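Local coordinates for protein predicted acetamidase/formamidase (Thermoanaerobacter tengcongensis, PDB 3TKK) that probably hydrolyses carbon-nitrogen bonds of linear amides such as acetamide and formamide, and binds zinc and calcium side by side in one site, at residues N157-L162 with L182-A187; V194-V199 with Q277-L282. All coordinates share one frame; numbering follows the deposited sequence.

Contact 1 (N157-L162 with L182-A187); sequences NMDTTL and LGDLHA. With CA (calcium ion), chain G; ZN (zinc ion), chain F.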
ATOM      1  N   ASN A 157      -8.678  15.274  -6.049  1.00 18.10           N
ATOM      2  CA  ASN A 157      -7.536  14.625  -6.781  1.00 18.37           C
ATOM      3  C   ASN A 157      -6.940  13.556  -5.855  1.00 17.04           C
ATOM      4  O   ASN A 157      -5.837  13.689  -5.289  1.00 16.08           O
ATOM      5  CB  ASN A 157      -6.461  15.668  -7.034  1.00 19.45           C
ATOM      6  CG  ASN A 157      -5.364  15.179  -7.974  1.00 20.99           C
ATOM      7  OD1 ASN A 157      -5.496  14.216  -8.697  1.00 17.45           O
ATOM      8  ND2 ASN A 157      -4.231  15.884  -7.941  1.00 20.25           N
ATOM      9  N   MET A 158      -7.666  12.498  -5.741  1.00 15.77           N
ATOM     10  CA  MET A 158      -7.292  11.394  -4.884  1.00 16.75           C
ATOM     11  C   MET A 158      -6.376  10.334  -5.570  1.00 16.91           C
ATOM     12  O   MET A 158      -5.866   9.496  -4.852  1.00 15.80           O
ATOM     13  CB  MET A 158      -8.557  10.679  -4.409  1.00 15.67           C
ATOM     14  CG  MET A 158      -9.566  11.493  -3.699  1.00 16.03           C
ATOM     15  SD  MET A 158     -10.976  10.534  -3.073  1.00 18.21           S
ATOM     16  CE  MET A 158     -11.902  10.515  -4.597  1.00 16.28           C
ATOM     17  N   ASP A 159      -6.298  10.314  -6.931  1.00 18.08           N
ATOM     18  CA  ASP A 159      -5.404   9.437  -7.733  1.00 15.58           C
ATOM     19  C   ASP A 159      -5.361   8.080  -7.100  1.00 15.38           C
ATOM     20  O   ASP A 159      -4.279   7.494  -6.777  1.00 15.12           O
ATOM     21  CB  ASP A 159      -3.992   9.986  -7.934  1.00 16.11           C
ATOM     22  CG  ASP A 159      -3.943  11.206  -8.914  1.00 17.11           C
ATOM     23  OD1 ASP A 159      -4.835  11.460  -9.761  1.00 19.82           O
ATOM     24  OD2 ASP A 159      -3.111  12.095  -8.648  1.00 20.36           O
ATOM     25  N   THR A 160      -6.563   7.509  -7.020  1.00 16.50           N
ATOM     26  CA  THR A 160      -6.753   6.180  -6.474  1.00 15.37           C
ATOM     27  C   THR A 160      -7.052   5.096  -7.515  1.00 19.35           C
ATOM     28  O   THR A 160      -8.081   5.192  -8.206  1.00 19.69           O
ATOM     29  CB  THR A 160      -7.856   6.280  -5.341  1.00 15.63           C
ATOM     30  OG1 THR A 160      -7.331   7.096  -4.239  1.00 19.03           O
ATOM     31  CG2 THR A 160      -8.188   4.860  -4.879  1.00 15.83           C
ATOM     32  N   THR A 161      -6.213   4.021  -7.624  1.00 15.80           N
ATOM     33  CA  THR A 161      -6.237   3.138  -8.726  1.00 18.22           C
ATOM     34  C   THR A 161      -7.516   2.328  -8.613  1.00 16.90           C
ATOM     35  O   THR A 161      -8.019   1.868  -9.620  1.00 18.74           O
ATOM     36  CB  THR A 161      -5.031   2.059  -8.605  1.00 16.41           C
ATOM     37  OG1 THR A 161      -4.970   1.652  -7.211  1.00 16.32           O
ATOM     38  CG2 THR A 161      -3.590   2.830  -9.038  1.00 16.14           C
ATOM     39  N   LEU A 162      -8.080   2.192  -7.409  1.00 16.68           N
ATOM     40  CA  LEU A 162      -9.330   1.441  -7.287  1.00 17.60           C
ATOM     41  C   LEU A 162     -10.552   2.075  -8.115  1.00 17.48           C
ATOM     42  O   LEU A 162     -11.584   1.459  -8.178  1.00 18.12           O
ATOM     43  CB  LEU A 162      -9.723   1.329  -5.772  1.00 18.93           C
ATOM     44  CG  LEU A 162      -8.675   0.648  -4.806  1.00 17.60           C
ATOM     45  CD1 LEU A 162      -9.319   0.536  -3.365  1.00 17.68           C
ATOM     46  CD2 LEU A 162      -8.243  -0.687  -5.492  1.00 20.81           C
ATOM     47  N   LEU A 182     -15.928  15.290 -12.228  1.00 20.15           N
ATOM     48  CA  LEU A 182     -14.837  14.260 -12.460  1.00 17.90           C
ATOM     49  C   LEU A 182     -13.889  14.616 -13.607  1.00 18.05           C
ATOM     50  O   LEU A 182     -14.239  15.287 -14.586  1.00 18.58           O
ATOM     51  CB  LEU A 182     -15.319  12.810 -12.435  1.00 17.86           C
ATOM     52  CG  LEU A 182     -16.285  12.501 -13.676  1.00 18.50           C
ATOM     53  CD1 LEU A 182     -16.454  11.118 -13.964  1.00 26.62           C
ATOM     54  CD2 LEU A 182     -17.619  12.940 -13.234  1.00 22.68           C
ATOM     55  N   GLY A 183     -12.678  14.165 -13.531  1.00 17.71           N
ATOM     56  CA  GLY A 183     -11.831  14.282 -14.679  1.00 19.21           C
ATOM     57  C   GLY A 183     -10.521  13.530 -14.406  1.00 17.60           C
ATOM     58  O   GLY A 183     -10.484  12.671 -13.579  1.00 17.17           O
ATOM     59  N   ASP A 184      -9.445  14.017 -15.024  1.00 19.03           N
ATOM     60  CA  ASP A 184      -8.088  13.452 -14.866  1.00 19.20           C
ATOM     61  C   ASP A 184      -8.031  12.012 -14.993  1.00 17.45           C
ATOM     62  O   ASP A 184      -7.479  11.381 -14.046  1.00 16.97           O
ATOM     63  CB  ASP A 184      -7.586  13.883 -13.441  1.00 17.17           C
ATOM     64  CG  ASP A 184      -6.186  13.408 -13.103  1.00 16.97           C
ATOM     65  OD1 ASP A 184      -5.324  13.465 -13.954  1.00 22.11           O
ATOM     66  OD2 ASP A 184      -5.848  13.008 -11.940  1.00 17.93           O
ATOM     67  N   LEU A 185      -8.565  11.441 -16.104  1.00 17.94           N
ATOM     68  CA  LEU A 185      -8.450  10.058 -16.341  1.00 18.02           C
ATOM     69  C   LEU A 185      -7.008   9.637 -16.619  1.00 18.22           C
ATOM     70  O   LEU A 185      -6.198  10.470 -17.144  1.00 18.41           O
ATOM     71  CB  LEU A 185      -9.372   9.503 -17.517  1.00 18.78           C
ATOM     72  CG  LEU A 185     -10.862   9.928 -17.627  1.00 21.10           C
ATOM     73  CD1 LEU A 185     -11.667   9.298 -18.938  1.00 23.85           C
ATOM     74  CD2 LEU A 185     -11.624   9.606 -16.419  1.00 19.26           C
ATOM     75  N   HIS A 186      -6.732   8.345 -16.295  1.00 18.00           N
ATOM     76  CA  HIS A 186      -5.361   7.783 -16.520  1.00 18.16           C
ATOM     77  C   HIS A 186      -5.605   6.489 -17.213  1.00 19.55           C
ATOM     78  O   HIS A 186      -6.537   5.833 -16.812  1.00 19.97           O
ATOM     79  CB  HIS A 186      -4.538   7.488 -15.259  1.00 17.52           C
ATOM     80  CG  HIS A 186      -4.252   8.692 -14.421  1.00 18.83           C
ATOM     81  ND1 HIS A 186      -4.101   8.624 -13.065  1.00 19.23           N
ATOM     82  CD2 HIS A 186      -4.043   9.972 -14.759  1.00 17.28           C
ATOM     83  CE1 HIS A 186      -3.963   9.841 -12.574  1.00 17.13           C
ATOM     84  NE2 HIS A 186      -3.920  10.679 -13.602  1.00 20.25           N
ATOM     85  N   ALA A 187      -4.906   6.232 -18.315  1.00 19.51           N
ATOM     86  CA  ALA A 187      -4.981   4.901 -18.928  1.00 20.26           C
ATOM     87  C   ALA A 187      -4.292   3.795 -18.062  1.00 19.98           C
ATOM     88  O   ALA A 187      -4.513   2.581 -18.269  1.00 22.05           O
ATOM     89  CB  ALA A 187      -4.235   4.978 -20.262  1.00 23.55           C
TER
HETATM   90 CA    CA G 302      -4.154  13.588 -10.453  1.00  6.87          CA
HETATM   91 ZN    ZN F 301      -3.353  12.706 -13.738  0.70  7.40          ZN
HETATM   92  O   HOH W   1      -2.232  14.894  -9.641  1.00 15.59           O
HETATM   93  O   HOH W   2      -2.304  12.929 -12.006  1.00  4.22           O
HETATM   94  O   HOH W   3      -4.057  15.868 -11.451  1.00 13.78           O
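Asp-159 and Asp-184 meet through a calcium ion, and their carboxylates share no hydrogen bond. Asp-159 OD1 stands 2.9 Å from Asp-184 OD2, a distance that two anionic oxygens tolerate because both bind the same cation. Asp-159 grips calcium with both oxygens, unevenly: its OD1 lies 2.3 Å from the ion and its OD2 2.6 Å. Asp-184 divides its carboxylate instead, OD2 going to calcium and OD1 to zinc, the latter at 2.1 Å, and the two carboxylate planes stand 61° apart. With CG anti to the backbone N (chi1 -179°), Asp-184 extends from strand 180-186 so that its carboxylate bridges the two ions. His-186, two residues on, gives NE2 to zinc at 2.1 Å; the edge of its ring faces Asp-159, whose OD1 comes 3.4 Å from His-186 CE1. Asn-157 OD1 adds a further calcium ligand, while its ND2 is held by the carbonyl of Gly-149 and by a calcium-bound water. That ion takes three waters in all, one of which also binds zinc, and Glu-200 joins the zinc shell from outside the segments. The direct contact between the segments is small, 98 Å² lying round the metal ligands with no hydrogen bond between them, so the ions are the main link. Two cations joined by a carboxylate and a water would offset the crowded negative charge, and zinc would probably make the shared water more acidic.

Contact 2 (V194-V199 with Q277-L282); sequences VGVSGV and QVVDPL
Val-279 drives its two methyls against the backbone of 194-199, one on each of two residues. Its CG1 rests 3.8 Å from Val-194 CA and its CG2 4.0 Å from Val-196 CA. Its CG1 stands anti to the carbonyl carbon and its CG2 between the backbone N and the carbonyl carbon, which spreads the fork across the turn at Gly-195. An alanine here would remove both methyls and is likely to leave a gap beside Val-194 and Val-196, with the two loops less firmly located against each other. Val-278 and Val-194 run alongside each other in the same direction and touch by Val-278 CG2 and Val-194 CG1 at 4.2 Å. Val-196 has an unusual chi1 of 99°, off the staggered positions, and its CG2 reaches Val-279 CG2 only at 4.4 Å.

Polar bonds shape the second loop from within. Gln-277 folds back (chi1 52°, chi2 79°) so that its OE1 accepts from Val-279 N at 2.8 Å and from Asp-280 N at 2.6 Å, the two donors approaching from opposite faces of the amide plane. A water bridges the segments, donating to Val-196 O and to Asp-280 OD1. Ser-268 of the second subunit bonds Gly-195 N and Ser-197 O. Segment 277-282 is the connecting loop of a beta hairpin at the edge of the nine-stranded mixed sheet, packed on the loop after strand 180-186 beside the two-metal site.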
ATOM      1  N   VAL A 194       4.548   7.791  -8.449  1.00 16.69           N
ATOM      2  CA  VAL A 194       5.769   8.476  -7.805  1.00 17.09           C
ATOM      3  C   VAL A 194       6.571   9.328  -8.785  1.00 17.76           C
ATOM      4  O   VAL A 194       7.478  10.100  -8.373  1.00 18.82           O
ATOM      5  CB  VAL A 194       6.725   7.388  -7.112  1.00 17.18           C
ATOM      6  CG1 VAL A 194       6.022   6.571  -5.954  1.00 16.71           C
ATOM      7  CG2 VAL A 194       7.313   6.345  -8.181  1.00 17.48           C
ATOM      8  N   GLY A 195       6.280   9.216 -10.073  1.00 17.93           N
ATOM      9  CA  GLY A 195       6.952  10.091 -11.066  1.00 23.25           C
ATOM     10  C   GLY A 195       6.249  11.463 -11.175  1.00 21.09           C
ATOM     11  O   GLY A 195       6.712  12.349 -11.846  1.00 21.13           O
ATOM     12  N   VAL A 196       5.081  11.567 -10.540  1.00 20.05           N
ATOM     13  CA  VAL A 196       4.189  12.769 -10.571  1.00 18.39           C
ATOM     14  C   VAL A 196       2.902  12.553 -11.420  1.00 21.85           C
ATOM     15  O   VAL A 196       1.819  13.135 -11.144  1.00 21.96           O
ATOM     16  CB  VAL A 196       4.904  14.095 -10.899  1.00 22.74           C
ATOM     17  CG1 VAL A 196       4.812  14.590 -12.368  1.00 19.84           C
ATOM     18  CG2 VAL A 196       4.275  15.284 -10.026  1.00 21.04           C
ATOM     19  N   SER A 197       2.941  11.705 -12.423  1.00 22.66           N
ATOM     20  CA  SER A 197       1.761  11.645 -13.231  1.00 21.72           C
ATOM     21  C   SER A 197       1.430  10.211 -13.593  1.00 20.16           C
ATOM     22  O   SER A 197       2.146   9.268 -13.416  1.00 21.14           O
ATOM     23  CB  SER A 197       1.880  12.419 -14.620  1.00 19.36           C
ATOM     24  OG  SER A 197       2.511  11.419 -15.533  1.00 22.19           O
ATOM     25  N   GLY A 198       0.250  10.069 -14.123  1.00 18.33           N
ATOM     26  CA  GLY A 198      -0.251   8.818 -14.710  1.00 17.69           C
ATOM     27  C   GLY A 198      -0.034   8.875 -16.200  1.00 18.53           C
ATOM     28  O   GLY A 198       0.655   9.739 -16.661  1.00 19.24           O
ATOM     29  N   VAL A 199      -0.483   7.875 -16.948  1.00 18.99           N
ATOM     30  CA  VAL A 199      -0.698   8.044 -18.375  1.00 19.77           C
ATOM     31  C   VAL A 199      -1.998   8.943 -18.550  1.00 19.65           C
ATOM     32  O   VAL A 199      -3.174   8.469 -18.558  1.00 19.51           O
ATOM     33  CB  VAL A 199      -0.763   6.700 -19.153  1.00 20.42           C
ATOM     34  CG1 VAL A 199      -0.974   6.987 -20.743  1.00 21.60           C
ATOM     35  CG2 VAL A 199       0.487   5.775 -18.899  1.00 20.58           C
ATOM     36  N   GLN A 277      -1.447   8.136  -3.432  1.00 15.32           N
ATOM     37  CA  GLN A 277      -0.488   8.942  -4.111  1.00 15.45           C
ATOM     38  C   GLN A 277       0.269   9.682  -3.093  1.00 15.80           C
ATOM     39  O   GLN A 277      -0.295  10.060  -2.010  1.00 15.97           O
ATOM     40  CB  GLN A 277      -1.110   9.985  -5.132  1.00 15.49           C
ATOM     41  CG  GLN A 277      -2.211  10.901  -4.621  1.00 15.58           C
ATOM     42  CD  GLN A 277      -1.636  12.053  -3.825  1.00 16.03           C
ATOM     43  OE1 GLN A 277      -0.464  12.446  -4.099  1.00 16.62           O
ATOM     44  NE2 GLN A 277      -2.512  12.759  -3.075  1.00 16.26           N
ATOM     45  N   VAL A 278       1.574   9.895  -3.412  1.00 17.38           N
ATOM     46  CA  VAL A 278       2.418  10.712  -2.489  1.00 16.59           C
ATOM     47  C   VAL A 278       2.962  11.942  -3.113  1.00 20.59           C
ATOM     48  O   VAL A 278       3.866  12.530  -2.600  1.00 21.68           O
ATOM     49  CB  VAL A 278       3.620   9.868  -2.009  1.00 20.47           C
ATOM     50  CG1 VAL A 278       3.056   8.613  -1.305  1.00 21.47           C
ATOM     51  CG2 VAL A 278       4.443   9.323  -3.264  1.00 16.68           C
ATOM     52  N   VAL A 279       2.350  12.443  -4.168  1.00 19.11           N
ATOM     53  CA  VAL A 279       3.106  13.469  -4.833  1.00 22.10           C
ATOM     54  C   VAL A 279       2.168  14.745  -4.911  1.00 25.98           C
ATOM     55  O   VAL A 279       2.575  15.738  -5.462  1.00 28.93           O
ATOM     56  CB  VAL A 279       3.384  12.974  -6.358  1.00 24.94           C
ATOM     57  CG1 VAL A 279       4.298  11.687  -6.426  1.00 17.26           C
ATOM     58  CG2 VAL A 279       2.159  12.741  -7.122  1.00 20.73           C
ATOM     59  N   ASP A 280       0.869  14.650  -4.537  1.00 25.55           N
ATOM     60  CA  ASP A 280      -0.029  15.787  -4.730  1.00 24.53           C
ATOM     61  C   ASP A 280       0.128  16.692  -3.488  1.00 25.53           C
ATOM     62  O   ASP A 280       0.946  16.430  -2.559  1.00 26.52           O
ATOM     63  CB  ASP A 280      -1.539  15.383  -4.995  1.00 26.01           C
ATOM     64  CG  ASP A 280      -1.735  14.474  -6.289  1.00 27.75           C
ATOM     65  OD1 ASP A 280      -1.003  14.729  -7.257  1.00 29.86           O
ATOM     66  OD2 ASP A 280      -2.625  13.552  -6.356  1.00 20.79           O
ATOM     67  N   PRO A 281      -0.584  17.836  -3.478  1.00 29.63           N
ATOM     68  CA  PRO A 281      -0.320  18.771  -2.381  1.00 28.04           C
ATOM     69  C   PRO A 281      -0.635  18.098  -1.007  1.00 26.27           C
ATOM     70  O   PRO A 281      -0.075  18.407  -0.006  1.00 24.92           O
ATOM     71  CB  PRO A 281      -1.336  19.909  -2.657  1.00 32.11           C
ATOM     72  CG  PRO A 281      -1.516  19.921  -4.231  1.00 32.78           C
ATOM     73  CD  PRO A 281      -1.493  18.366  -4.526  1.00 32.03           C
ATOM     74  N   LEU A 282      -1.566  17.158  -0.977  1.00 22.12           N
ATOM     75  CA  LEU A 282      -1.706  16.290   0.151  1.00 19.50           C
ATOM     76  C   LEU A 282      -1.513  14.899  -0.402  1.00 21.65           C
ATOM     77  O   LEU A 282      -1.800  14.673  -1.657  1.00 20.26           O
ATOM     78  CB  LEU A 282      -3.119  16.463   0.663  1.00 21.89           C
ATOM     79  CG  LEU A 282      -3.684  17.799   1.130  1.00 22.80           C
ATOM     80  CD1 LEU A 282      -5.194  17.690   1.746  1.00 21.52           C
ATOM     81  CD2 LEU A 282      -2.734  18.570   2.174  1.00 26.44           C
TER
HETATM   82  O   HOH W   4       0.093  14.963  -9.652  1.00 23.28           O

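Contact 1 is wholly buried, its centre about 5 Å from that of the chain; contact 2 lies about 13 Å out, partly buried and close to the second subunit. The first depends on metal coordination, whereas the second combines valine packing with a water bridge and buries 177 Å². Their centres are about 11 Å apart, and both involve the connection that follows strand 180-186: Ala-187 N lies 2.8 Å from Val-199 O, a probable hydrogen bond. Asp-280 brings the other loop to the calcium ligands, its OD2 2.8 Å from Asp-159 OD2, and there contact 2 meets contact 1 directly.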